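Long-range contacts in beta-glucosidase (PDB 3F95), which probably hydrolyses beta-1,3- and beta-1,4-linked glucans from chain ends, the part described being its extra C-terminal beta-sandwich domain: residues K16-Q21 with L69-L74; L9-L14 with I165-L170; L88-R93 with D152-T157; L22-T27 with A37-K42. All blocks are in the same frame, centred on the assembly; numbering follows the deposited sequence. Where two conformers were deposited one is given.

Contact 1: K16-Q21 with L69-L74; sequences KNMTWQ and LSLSYL
Met18 and Tyr73 run alongside each other from neighbouring antiparallel strands. Two bends in the methionine (chi2 -60°, chi3 -65°) turn its tip onto the phenol, where Met18 CE sits over the ring centre, 3.9 Å from the centroid of Tyr73. Met18 SD stands obliquely beside the ring, 3.4 Å from Tyr73 CD1, a Met-aromatic contact. The same CE reaches Leu71 CG at 4.1 Å, so a flexible, unbranched methionine fills the hollow between tyrosine and leucine. Asn17 ND2 comes to the ring edge, 3.7 Å from Tyr73 CD1. An alanine at Tyr73 would probably leave the Met18 thioether and the Asn17 amide without the ring they rest on, and open a gap beside Leu9.

Further along, Leu71 CD1 lies 4.1 Å from the centroid of the six-membered ring of Trp20, over its face but toward the rim. Thr19 and Ser72, on the other face of the sheet, form a hydrogen-bonded pair with Ser72 N to Thr19 O at 2.8 Å; beyond them Leu74 CD2 settles 3.2 Å from Thr19 OG1.

Trp20 meets Phe10 edge-to-face and also touches the ring of Phe61 on strand 58-63, while Tyr73 and Met18 touch Leu9. Strand 29-32 flanks strand 18-24, and strand 149-158 flanks strand 67-73 through backbone bonds such as Leu71 with Leu154.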
loop_
_atom_site.group_PDB
_atom_site.type_symbol
_atom_site.label_atom_id
_atom_site.label_comp_id
_atom_site.label_asym_id
_atom_site.label_seq_id
_atom_site.Cartn_x
_atom_site.Cartn_y
_atom_site.Cartn_z
ATOM N N LYS A 16 -13.444 -7.342 4.180
ATOM C CA LYS A 16 -14.175 -7.009 5.464
ATOM C C LYS A 16 -13.436 -6.443 6.752
ATOM O O LYS A 16 -13.832 -5.413 7.307
ATOM C CB LYS A 16 -15.113 -8.169 5.819
ATOM C CG LYS A 16 -16.297 -8.324 4.846
ATOM C CD LYS A 16 -16.894 -9.759 4.811
ATOM C CE LYS A 16 -17.991 -9.968 5.852
ATOM N NZ LYS A 16 -18.450 -11.394 5.910
ATOM N N ASN A 17 -12.427 -7.168 7.228
ATOM C CA ASN A 17 -11.464 -6.887 8.280
ATOM C C ASN A 17 -10.410 -5.834 7.915
ATOM O O ASN A 17 -9.421 -5.738 8.614
ATOM C CB ASN A 17 -10.764 -8.239 8.672
ATOM C CG ASN A 17 -9.890 -8.160 9.942
ATOM O OD1 ASN A 17 -10.158 -7.383 10.879
ATOM N ND2 ASN A 17 -8.848 -9.021 9.994
ATOM N N MET A 18 -10.636 -5.036 6.864
ATOM C CA MET A 18 -9.624 -4.063 6.411
ATOM C C MET A 18 -10.077 -2.603 6.456
ATOM O O MET A 18 -11.257 -2.298 6.239
ATOM C CB MET A 18 -9.103 -4.367 4.991
ATOM C CG MET A 18 -8.766 -5.814 4.661
ATOM S SD MET A 18 -7.495 -6.483 5.700
ATOM C CE MET A 18 -6.062 -5.506 5.248
ATOM N N THR A 19 -9.121 -1.704 6.707
ATOM C CA THR A 19 -9.339 -0.258 6.595
ATOM C C THR A 19 -8.115 0.394 6.028
ATOM O O THR A 19 -7.009 -0.108 6.175
ATOM C CB THR A 19 -9.239 0.580 7.921
ATOM O OG1 THR A 19 -8.882 -0.181 9.066
ATOM C CG2 THR A 19 -10.283 1.585 8.072
ATOM N N TRP A 20 -8.318 1.593 5.482
ATOM C CA TRP A 20 -7.214 2.495 5.242
ATOM C C TRP A 20 -6.964 3.244 6.565
ATOM O O TRP A 20 -7.914 3.526 7.350
ATOM C CB TRP A 20 -7.575 3.515 4.168
ATOM C CG TRP A 20 -7.927 2.926 2.828
ATOM C CD1 TRP A 20 -9.150 2.830 2.275
ATOM C CD2 TRP A 20 -7.005 2.366 1.878
ATOM N NE1 TRP A 20 -9.075 2.211 1.037
ATOM C CE2 TRP A 20 -7.763 1.945 0.759
ATOM C CE3 TRP A 20 -5.618 2.171 1.877
ATOM C CZ2 TRP A 20 -7.177 1.329 -0.373
ATOM C CZ3 TRP A 20 -5.031 1.566 0.746
ATOM C CH2 TRP A 20 -5.812 1.164 -0.355
ATOM N N GLN A 21 -5.701 3.540 6.825
ATOM C CA GLN A 21 -5.309 4.312 8.002
ATOM C C GLN A 21 -4.454 5.488 7.569
ATOM O O GLN A 21 -3.388 5.293 6.983
ATOM C CB GLN A 21 -4.514 3.449 9.000
ATOM C CG GLN A 21 -5.341 2.445 9.751
ATOM C CD GLN A 21 -4.674 1.904 11.020
ATOM O OE1 GLN A 21 -4.064 2.639 11.812
ATOM N NE2 GLN A 21 -4.840 0.613 11.237
ATOM N N LEU A 69 0.482 6.181 5.359
ATOM C CA LEU A 69 -0.740 5.548 4.900
ATOM C C LEU A 69 -0.573 4.053 5.116
ATOM O O LEU A 69 0.467 3.496 4.734
ATOM C CB LEU A 69 -0.912 5.758 3.403
ATOM C CG LEU A 69 -2.072 4.940 2.824
ATOM C CD1 LEU A 69 -3.455 5.539 3.266
ATOM C CD2 LEU A 69 -1.925 4.780 1.329
ATOM N N SER A 70 -1.562 3.418 5.731
ATOM C CA SER A 70 -1.570 1.952 5.809
ATOM C C SER A 70 -2.861 1.371 5.256
ATOM O O SER A 70 -3.937 2.007 5.319
ATOM C CB SER A 70 -1.402 1.500 7.271
ATOM O OG SER A 70 -0.155 1.958 7.802
ATOM N N LEU A 71 -2.756 0.163 4.703
ATOM C CA LEU A 71 -3.905 -0.680 4.504
ATOM C C LEU A 71 -3.775 -1.719 5.624
ATOM O O LEU A 71 -2.805 -2.497 5.662
ATOM C CB LEU A 71 -3.854 -1.339 3.118
ATOM C CG LEU A 71 -4.936 -2.362 2.813
ATOM C CD1 LEU A 71 -6.325 -1.757 2.875
ATOM C CD2 LEU A 71 -4.649 -2.992 1.425
ATOM N N SER A 72 -4.734 -1.719 6.543
ATOM C CA SER A 72 -4.515 -2.375 7.831
ATOM C C SER A 72 -5.665 -3.297 8.227
ATOM O O SER A 72 -6.797 -3.114 7.790
ATOM C CB SER A 72 -4.220 -1.332 8.919
ATOM O OG SER A 72 -5.395 -0.647 9.294
ATOM N N TYR A 73 -5.333 -4.311 9.029
ATOM C CA TYR A 73 -6.311 -5.253 9.544
ATOM C C TYR A 73 -6.957 -4.634 10.793
ATOM O O TYR A 73 -6.280 -4.009 11.611
ATOM C CB TYR A 73 -5.616 -6.572 9.919
ATOM C CG TYR A 73 -5.045 -7.345 8.739
ATOM C CD1 TYR A 73 -5.820 -8.275 8.057
ATOM C CD2 TYR A 73 -3.728 -7.160 8.332
ATOM C CE1 TYR A 73 -5.303 -8.995 6.982
ATOM C CE2 TYR A 73 -3.206 -7.887 7.261
ATOM C CZ TYR A 73 -4.004 -8.794 6.593
ATOM O OH TYR A 73 -3.482 -9.510 5.509
ATOM N N LEU A 74 -8.259 -4.795 10.939
ATOM C CA LEU A 74 -8.941 -4.193 12.085
ATOM C C LEU A 74 -8.464 -4.795 13.418
ATOM O O LEU A 74 -8.366 -4.092 14.431
ATOM C CB LEU A 74 -10.458 -4.180 11.874
ATOM C CG LEU A 74 -10.857 -3.090 10.842
ATOM C CD1 LEU A 74 -12.316 -3.148 10.473
ATOM C CD2 LEU A 74 -10.501 -1.687 11.340
HETATM O O HOH W 1 -0.868 4.466 8.921
#

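Contact 2: L9-L14 with I165-L170; sequences LFVRSL and IADVAL
Two beta bulges face each other where Leu9 and Phe10 meet Asp167 and Val168. In the first, a classic bulge, Leu9 and Phe10 both face Val168, whose carbonyl oxygen takes two amides: Leu9 N lies 2.9 Å from Val168 O, and Phe10 N 3.0 Å from Val168 O. In return Val168 N bonds to Phe10 O at 2.8 Å, coming from 44° above that carbonyl plane. The second is a G1 bulge, in which Asp167 and Val168 both face Phe10. Its first residue has the left-handed backbone (phi 58°) most often taken by glycine, and aspartate is one of the side chains that tolerate it.

Asp167 N is instead met by a water, 2.8 Å away. The same water donates to Asp167 OD1 at 2.7 Å and accepts from Arg12 N, bridging the loop to the strand. With Asp167 CG beside its own backbone N (chi1 -70°), the carboxylate is carried to the side on which this water sits. Asp167 OD2 turns to Lys91 in a salt bridge. The branched Val11 lays CG2 3.6 Å from Val168 O. Toward the interior, Leu9 and Leu170 cross obliquely, Leu9 CD1 standing 4.2 Å from Leu170 CG.

Strand 161-171 runs beside strand 87-94, with Ala169 bonded to Glu89 and Ala166 to Lys91. Leu9 and Leu170 both reach Met107 of the facing sheet, and Val168 touches Leu71 there.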
loop_
_atom_site.group_PDB
_atom_site.type_symbol
_atom_site.label_atom_id
_atom_site.label_comp_id
_atom_site.label_asym_id
_atom_site.label_seq_id
_atom_site.Cartn_x
_atom_site.Cartn_y
_atom_site.Cartn_z
ATOM N N LEU A 9 -7.502 -7.897 -0.637
ATOM C CA LEU A 9 -7.493 -6.969 0.501
ATOM C C LEU A 9 -8.168 -5.658 0.143
ATOM O O LEU A 9 -8.898 -5.062 0.963
ATOM C CB LEU A 9 -6.059 -6.689 0.981
ATOM C CG LEU A 9 -5.240 -7.915 1.457
ATOM C CD1 LEU A 9 -3.788 -7.525 1.769
ATOM C CD2 LEU A 9 -5.883 -8.595 2.668
ATOM N N PHE A 10 -7.870 -5.180 -1.064
ATOM C CA PHE A 10 -8.592 -4.055 -1.641
ATOM C C PHE A 10 -8.715 -4.241 -3.137
ATOM O O PHE A 10 -7.856 -3.814 -3.895
ATOM C CB PHE A 10 -7.974 -2.679 -1.311
ATOM C CG PHE A 10 -8.735 -1.524 -1.915
ATOM C CD1 PHE A 10 -9.877 -1.005 -1.278
ATOM C CD2 PHE A 10 -8.344 -0.969 -3.133
ATOM C CE1 PHE A 10 -10.604 0.057 -1.862
ATOM C CE2 PHE A 10 -9.076 0.077 -3.726
ATOM C CZ PHE A 10 -10.202 0.588 -3.087
ATOM N N VAL A 11 -9.782 -4.910 -3.545
ATOM C CA VAL A 11 -10.061 -5.106 -4.969
ATOM C C VAL A 11 -11.439 -4.508 -5.233
ATOM O O VAL A 11 -12.494 -5.150 -5.031
ATOM C CB VAL A 11 -9.948 -6.609 -5.449
ATOM C CG1 VAL A 11 -10.123 -6.673 -6.987
ATOM C CG2 VAL A 11 -8.578 -7.235 -5.046
ATOM N N ARG A 12 -11.400 -3.258 -5.684
ATOM C CA ARG A 12 -12.559 -2.397 -5.879
ATOM C C ARG A 12 -13.185 -1.866 -4.580
ATOM O O ARG A 12 -13.756 -0.778 -4.592
ATOM C CB ARG A 12 -13.640 -3.058 -6.732
ATOM C CG ARG A 12 -13.145 -3.505 -8.112
ATOM C CD ARG A 12 -14.342 -3.844 -9.016
ATOM N NE ARG A 12 -15.199 -2.685 -9.287
ATOM C CZ ARG A 12 -16.336 -2.744 -9.986
ATOM N NH1 ARG A 12 -16.756 -3.909 -10.520
ATOM N NH2 ARG A 12 -17.042 -1.649 -10.191
ATOM N N SER A 13 -13.080 -2.625 -3.499
ATOM C CA SER A 13 -13.519 -2.195 -2.172
ATOM C C SER A 13 -12.704 -2.926 -1.117
ATOM O O SER A 13 -12.108 -3.971 -1.398
ATOM C CB SER A 13 -14.996 -2.511 -1.991
ATOM O OG SER A 13 -15.172 -3.907 -1.976
ATOM N N LEU A 14 -12.658 -2.360 0.090
ATOM C CA LEU A 14 -11.948 -2.956 1.220
ATOM C C LEU A 14 -12.564 -4.302 1.540
ATOM O O LEU A 14 -13.794 -4.428 1.604
ATOM C CB LEU A 14 -12.064 -2.039 2.457
ATOM C CG LEU A 14 -11.217 -0.765 2.344
ATOM C CD1 LEU A 14 -11.612 0.300 3.385
ATOM C CD2 LEU A 14 -9.764 -1.109 2.511
ATOM N N ILE A 165 -3.274 3.652 -5.704
ATOM C CA ILE A 165 -3.163 2.213 -5.462
ATOM C C ILE A 165 -4.487 1.570 -5.877
ATOM O O ILE A 165 -5.537 2.165 -5.696
ATOM C CB ILE A 165 -2.888 1.961 -3.956
ATOM C CG1 ILE A 165 -1.464 2.425 -3.592
ATOM C CG2 ILE A 165 -3.027 0.475 -3.600
ATOM C CD1 ILE A 165 -1.301 2.703 -2.093
ATOM N N ALA A 166 -4.426 0.360 -6.430
ATOM C CA ALA A 166 -5.614 -0.419 -6.729
ATOM C C ALA A 166 -5.296 -1.907 -6.656
ATOM O O ALA A 166 -4.139 -2.297 -6.735
ATOM C CB ALA A 166 -6.130 -0.077 -8.111
ATOM N N ASP A 167 -6.338 -2.726 -6.526
ATOM C CA ASP A 167 -6.245 -4.161 -6.800
ATOM C C ASP A 167 -5.174 -4.825 -5.933
ATOM O O ASP A 167 -4.199 -5.460 -6.431
ATOM C CB ASP A 167 -5.956 -4.399 -8.299
ATOM C CG ASP A 167 -7.137 -4.054 -9.223
ATOM O OD1 ASP A 167 -8.252 -3.682 -8.773
ATOM O OD2 ASP A 167 -6.941 -4.181 -10.455
ATOM N N VAL A 168 -5.315 -4.657 -4.622
ATOM C CA VAL A 168 -4.331 -5.158 -3.673
ATOM C C VAL A 168 -4.761 -6.521 -3.197
ATOM O O VAL A 168 -5.878 -6.685 -2.671
ATOM C CB VAL A 168 -4.189 -4.231 -2.430
ATOM C CG1 VAL A 168 -3.080 -4.709 -1.542
ATOM C CG2 VAL A 168 -3.876 -2.802 -2.868
ATOM N N ALA A 169 -3.886 -7.512 -3.371
ATOM C CA ALA A 169 -4.238 -8.874 -2.943
ATOM C C ALA A 169 -3.016 -9.684 -2.572
ATOM O O ALA A 169 -1.929 -9.441 -3.117
ATOM C CB ALA A 169 -5.039 -9.588 -4.058
ATOM N N LEU A 170 -3.181 -10.623 -1.620
ATOM C CA LEU A 170 -2.156 -11.630 -1.369
ATOM C C LEU A 170 -2.314 -12.720 -2.439
ATOM O O LEU A 170 -3.433 -13.103 -2.762
ATOM C CB LEU A 170 -2.291 -12.207 0.045
ATOM C CG LEU A 170 -1.999 -11.264 1.212
ATOM C CD1 LEU A 170 -2.493 -11.828 2.536
ATOM C CD2 LEU A 170 -0.505 -10.951 1.293
HETATM O O HOH W 2 -9.058 -2.082 -6.809
#

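Contact 3: L88-R93 with D152-T157; sequences LELKMR and DALRIT
Asp152 OD2 is gripped side-on by two nitrogens of Arg155, from the strand whose other residues, Leu154 and Ile156, reach inward to Leu90 and Met92. Arg155 NE lies 2.8 Å from Asp152 OD2, on its anti lone pair. Arg155 NH2 is 2.9 Å from Asp152 OD2 and arrives from 42° above the carboxylate plane. The oxygen nevertheless stays in the plane of the guanidinium, so the pair fixes how the arginine head is turned. Ser70 OG adds a weak bond to the same oxygen, and the arginine's charge would probably keep this buried aspartate ionised.

Across the interior, side chain meets side chain through carbon atoms alone. Leu88 CD2 touches Leu154 CB and, as the one backbone partner, Ala153 O at 3.9 Å. Next, Leu90 CD1 meets Leu154 CD2 at 4.3 Å, branch against branch. The ends of Met92 and Ile156 meet tip to tip, with Met92 CE 4.1 Å from Ile156 CD1. Met92 runs out straight until a bend at chi3 (-73°) sets its methyl group. The backbones part along the way: Leu88 CA is 8.3 Å from Ala153 CA, but Met92 CA is 11.9 Å from Ile156 CA. A long methionine therefore suits the wide end; at the close one Ala153 and Leu154 form a classic beta bulge facing Leu71.

The axes of strands 88-93 and 154-157 pass 11.2 Å apart, 53° between their directions, with no hydrogen bond joining them. Two sheets stacked face to face, with apolar side chains meeting between them, are the hallmark of a beta-sandwich, here of the galactose-binding-domain-like kind.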
loop_
_atom_site.group_PDB
_atom_site.type_symbol
_atom_site.label_atom_id
_atom_site.label_comp_id
_atom_site.label_asym_id
_atom_site.label_seq_id
_atom_site.Cartn_x
_atom_site.Cartn_y
_atom_site.Cartn_z
ATOM N N LEU A 88 2.568 -10.008 -1.893
ATOM C CA LEU A 88 1.517 -8.996 -1.930
ATOM C C LEU A 88 1.565 -8.401 -3.333
ATOM O O LEU A 88 2.621 -7.941 -3.771
ATOM C CB LEU A 88 1.742 -7.911 -0.862
ATOM C CG LEU A 88 0.639 -6.829 -0.826
ATOM C CD1 LEU A 88 -0.623 -7.413 -0.175
ATOM C CD2 LEU A 88 1.083 -5.556 -0.095
ATOM N N GLU A 89 0.439 -8.432 -4.035
ATOM C CA GLU A 89 0.344 -7.799 -5.344
ATOM C C GLU A 89 -0.543 -6.570 -5.280
ATOM O O GLU A 89 -1.569 -6.568 -4.596
ATOM C CB GLU A 89 -0.175 -8.770 -6.412
ATOM C CG GLU A 89 -0.324 -8.120 -7.795
ATOM C CD GLU A 89 -1.046 -8.995 -8.826
ATOM O OE1 GLU A 89 -0.449 -9.984 -9.268
ATOM O OE2 GLU A 89 -2.194 -8.670 -9.219
ATOM N N LEU A 90 -0.145 -5.519 -5.993
ATOM C CA LEU A 90 -0.969 -4.319 -6.067
ATOM C C LEU A 90 -0.685 -3.600 -7.372
ATOM O O LEU A 90 0.351 -3.824 -7.984
ATOM C CB LEU A 90 -0.686 -3.380 -4.877
ATOM C CG LEU A 90 0.699 -2.686 -4.812
ATOM C CD1 LEU A 90 0.680 -1.462 -3.869
ATOM C CD2 LEU A 90 1.775 -3.621 -4.381
ATOM N N LYS A 91 -1.607 -2.761 -7.817
ATOM C CA LYS A 91 -1.280 -1.836 -8.893
ATOM C C LYS A 91 -0.982 -0.473 -8.257
ATOM O O LYS A 91 -1.641 -0.070 -7.291
ATOM C CB LYS A 91 -2.423 -1.745 -9.908
ATOM C CG LYS A 91 -2.729 -3.118 -10.569
ATOM C CD LYS A 91 -3.859 -3.015 -11.588
ATOM C CE LYS A 91 -4.109 -4.387 -12.272
ATOM N NZ LYS A 91 -4.614 -5.371 -11.263
ATOM N N MET A 92 0.037 0.201 -8.769
ATOM C CA MET A 92 0.417 1.527 -8.248
ATOM C C MET A 92 0.758 2.441 -9.414
ATOM O O MET A 92 1.282 1.971 -10.443
ATOM C CB MET A 92 1.604 1.391 -7.304
ATOM C CG MET A 92 2.060 2.713 -6.662
ATOM S SD MET A 92 3.530 2.581 -5.660
ATOM C CE MET A 92 2.867 1.716 -4.236
ATOM N N ARG A 93 0.459 3.737 -9.271
ATOM C CA ARG A 93 0.913 4.758 -10.203
ATOM C C ARG A 93 1.527 5.865 -9.341
ATOM O O ARG A 93 0.881 6.341 -8.396
ATOM C CB ARG A 93 -0.281 5.310 -10.984
ATOM C CG ARG A 93 0.040 6.475 -11.908
ATOM C CD ARG A 93 -1.217 6.962 -12.636
ATOM N NE ARG A 93 -2.152 7.552 -11.670
ATOM C CZ ARG A 93 -3.418 7.883 -11.912
ATOM N NH1 ARG A 93 -3.957 7.691 -13.111
ATOM N NH2 ARG A 93 -4.155 8.411 -10.937
ATOM N N ASP A 152 -0.458 -4.022 9.680
ATOM C CA ASP A 152 -0.468 -3.246 8.431
ATOM C C ASP A 152 -0.054 -4.168 7.265
ATOM O O ASP A 152 1.116 -4.596 7.191
ATOM C CB ASP A 152 0.514 -2.059 8.545
ATOM C CG ASP A 152 0.027 -0.939 9.478
ATOM O OD1 ASP A 152 -1.161 -0.926 9.935
ATOM O OD2 ASP A 152 0.874 -0.041 9.736
ATOM N N ALA A 153 -1.003 -4.494 6.375
ATOM C CA ALA A 153 -0.665 -5.235 5.133
ATOM C C ALA A 153 0.357 -4.453 4.274
ATOM O O ALA A 153 1.316 -5.032 3.720
ATOM C CB ALA A 153 -1.922 -5.566 4.345
ATOM N N LEU A 154 0.153 -3.138 4.182
ATOM C CA LEU A 154 1.145 -2.221 3.638
ATOM C C LEU A 154 1.165 -0.894 4.391
ATOM O O LEU A 154 0.156 -0.462 4.937
ATOM C CB LEU A 154 0.911 -1.978 2.137
ATOM C CG LEU A 154 -0.229 -1.117 1.628
ATOM C CD1 LEU A 154 0.119 0.373 1.590
ATOM C CD2 LEU A 154 -0.664 -1.588 0.213
ATOM N N ARG A 155 2.311 -0.241 4.391
ATOM C CA ARG A 155 2.441 1.063 5.010
ATOM C C ARG A 155 3.363 1.883 4.122
ATOM O O ARG A 155 4.449 1.416 3.750
ATOM C CB ARG A 155 3.015 0.907 6.424
ATOM C CG ARG A 155 3.221 2.223 7.161
ATOM C CD ARG A 155 4.035 2.019 8.453
ATOM N NE ARG A 155 3.474 0.975 9.283
ATOM C CZ ARG A 155 4.180 0.104 9.997
ATOM N NH1 ARG A 155 5.514 0.132 10.007
ATOM N NH2 ARG A 155 3.535 -0.797 10.712
ATOM N N ILE A 156 2.915 3.068 3.725
ATOM C CA ILE A 156 3.759 3.972 2.936
ATOM C C ILE A 156 3.951 5.251 3.753
ATOM O O ILE A 156 2.985 5.882 4.171
ATOM C CB ILE A 156 3.124 4.291 1.567
ATOM C CG1 ILE A 156 2.972 2.978 0.754
ATOM C CG2 ILE A 156 3.978 5.338 0.805
ATOM C CD1 ILE A 156 2.073 3.136 -0.458
ATOM N N THR A 157 5.207 5.605 3.974
ATOM C CA THR A 157 5.575 6.787 4.747
ATOM C C THR A 157 6.399 7.742 3.888
ATOM O O THR A 157 7.356 7.325 3.200
ATOM C CB THR A 157 6.351 6.366 6.010
ATOM O OG1 THR A 157 5.573 5.408 6.745
ATOM C CG2 THR A 157 6.603 7.587 6.900
#

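Contact 4: L22-T27 with A37-K42; sequences LADTST and ATSGDK
Asp24 CG stands between its own backbone N and carbonyl carbon (chi1 61°), and Ser39 OG does likewise (chi1 61°), which turns the two polar ends together. Ser39 OG donates to Asp24 OD2 at 2.6 Å, on the anti side and somewhat out of the carboxylate plane. Asp41 N, 2.8 Å from Asp24 OD2, uses the syn lone pair. The other oxygen serves its own loop: Ser26 OG lies 2.6 Å from Asp24 OD1, and Ser26 N closes an Asx turn on it. An alanine at Asp24 would probably leave Asp41 N and both serine hydroxyls without their acceptor and let the two turns drift apart.

Asp41 OD1 comes within 3.0 Å of Asp24 OD2, a repulsion that the bonds Asp41 takes from Gln43 N and shares with Ser44 OG may ease. Gly40 suits its place in the type I turn from Ser39 to Lys42, because a CB would collide with Ser26 OG. A water joins Leu22 O to Gly40 N.

Leu22 CD2 packs 3.8 Å from Ala37 CB. Leu22 also touches Leu69 of strand 67-73 and Leu45 of strand 45-50, while strand 37-38 pairs with that same strand 45-50, in the opposing sheet.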
loop_
_atom_site.group_PDB
_atom_site.type_symbol
_atom_site.label_atom_id
_atom_site.label_comp_id
_atom_site.label_asym_id
_atom_site.label_seq_id
_atom_site.Cartn_x
_atom_site.Cartn_y
_atom_site.Cartn_z
ATOM N N LEU A 22 -4.889 6.704 7.899
ATOM C CA LEU A 22 -4.146 7.910 7.529
ATOM C C LEU A 22 -3.601 8.526 8.824
ATOM O O LEU A 22 -4.388 9.012 9.657
ATOM C CB LEU A 22 -5.062 8.904 6.816
ATOM C CG LEU A 22 -5.498 8.656 5.350
ATOM C CD1 LEU A 22 -6.331 7.381 5.210
ATOM C CD2 LEU A 22 -6.291 9.856 4.793
ATOM N N ALA A 23 -2.288 8.413 9.007
ATOM C CA ALA A 23 -1.630 8.780 10.270
ATOM C C ALA A 23 -0.593 9.878 10.066
ATOM O O ALA A 23 0.564 9.629 9.629
ATOM C CB ALA A 23 -1.025 7.523 10.949
ATOM N N ASP A 24 -1.001 11.111 10.345
ATOM C CA ASP A 24 -0.061 12.236 10.240
ATOM C C ASP A 24 0.619 12.524 11.600
ATOM O O ASP A 24 0.530 11.712 12.514
ATOM C CB ASP A 24 -0.717 13.472 9.623
ATOM C CG ASP A 24 -1.893 14.002 10.445
ATOM O OD1 ASP A 24 -1.964 13.710 11.664
ATOM O OD2 ASP A 24 -2.745 14.692 9.861
ATOM N N THR A 25 1.260 13.685 11.747
ATOM C CA THR A 25 2.003 13.989 12.985
ATOM C C THR A 25 1.093 14.577 14.072
ATOM O O THR A 25 1.553 14.903 15.181
ATOM C CB THR A 25 3.189 14.928 12.723
ATOM O OG1 THR A 25 2.714 16.124 12.085
ATOM C CG2 THR A 25 4.247 14.223 11.794
ATOM N N SER A 26 -0.196 14.656 13.775
ATOM C CA SER A 26 -1.175 15.161 14.728
ATOM C C SER A 26 -1.564 14.110 15.762
ATOM O O SER A 26 -1.135 12.957 15.693
ATOM C CB SER A 26 -2.425 15.691 14.024
ATOM O OG SER A 26 -3.318 14.648 13.676
ATOM N N THR A 27 -2.436 14.512 16.683
ATOM C CA THR A 27 -2.934 13.590 17.707
ATOM C C THR A 27 -4.184 12.851 17.250
ATOM O O THR A 27 -4.833 12.175 18.042
ATOM C CB THR A 27 -3.269 14.349 19.028
ATOM O OG1 THR A 27 -4.252 15.357 18.770
ATOM C CG2 THR A 27 -2.009 14.993 19.619
ATOM N N ALA A 37 -10.874 10.655 2.269
ATOM C CA ALA A 37 -10.558 10.859 3.668
ATOM C C ALA A 37 -9.471 11.915 3.765
ATOM O O ALA A 37 -8.800 12.197 2.786
ATOM C CB ALA A 37 -10.086 9.544 4.323
ATOM N N THR A 38 -9.310 12.485 4.962
ATOM C CA THR A 38 -8.174 13.350 5.275
ATOM C C THR A 38 -7.546 12.825 6.552
ATOM O O THR A 38 -8.237 12.189 7.380
ATOM C CB THR A 38 -8.602 14.828 5.539
ATOM O OG1 THR A 38 -9.299 14.892 6.786
ATOM C CG2 THR A 38 -9.536 15.321 4.449
ATOM N N SER A 39 -6.268 13.121 6.734
ATOM C CA SER A 39 -5.579 12.802 7.975
ATOM C C SER A 39 -6.077 13.745 9.088
ATOM O O SER A 39 -6.894 14.639 8.821
ATOM C CB SER A 39 -4.073 12.907 7.800
ATOM O OG SER A 39 -3.659 14.212 7.445
ATOM N N GLY A 40 -5.593 13.527 10.306
ATOM C CA GLY A 40 -6.086 14.307 11.465
ATOM C C GLY A 40 -5.951 15.820 11.317
ATOM O O GLY A 40 -6.802 16.578 11.824
ATOM N N ASP A 41 -4.896 16.289 10.650
ATOM C CA ASP A 41 -4.676 17.742 10.526
ATOM C C ASP A 41 -5.389 18.368 9.323
ATOM O O ASP A 41 -5.281 19.604 9.054
ATOM C CB ASP A 41 -3.187 18.096 10.583
ATOM C CG ASP A 41 -2.413 17.630 9.371
ATOM O OD1 ASP A 41 -3.022 17.272 8.332
ATOM O OD2 ASP A 41 -1.179 17.643 9.462
ATOM N N LYS A 42 -6.098 17.500 8.591
ATOM C CA LYS A 42 -6.881 17.832 7.375
ATOM C C LYS A 42 -6.055 18.186 6.129
ATOM O O LYS A 42 -6.626 18.560 5.102
ATOM C CB LYS A 42 -7.940 18.932 7.636
ATOM C CG LYS A 42 -8.620 18.886 9.001
ATOM C CD LYS A 42 -9.376 17.584 9.178
ATOM C CE LYS A 42 -9.941 17.458 10.572
ATOM N NZ LYS A 42 -11.305 16.919 10.419
HETATM O O HOH W 3 -3.842 11.344 10.823
#

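Contact 2 joins segments near the two ends of the chain, and the other three fall between its segments in sequence; contact 4 lies within the span of contact 1, and contact 3 opens later and brackets neither. Contacts 1 and 4 share strand 18-24, their centres 15 Å apart. Contact 1 is beside contact 3 in one sheet, where strands 67-73 and 149-158 are neighbours, while contacts 2 and 3 meet in the other through strands 161-171 and 87-94, their centres 9 Å apart. Contact 3 lies about 2 Å from the chain's centre and contact 4 about 17 Å. A central core thus continues to a polar margin, tying both sheets into one compact C-terminal domain.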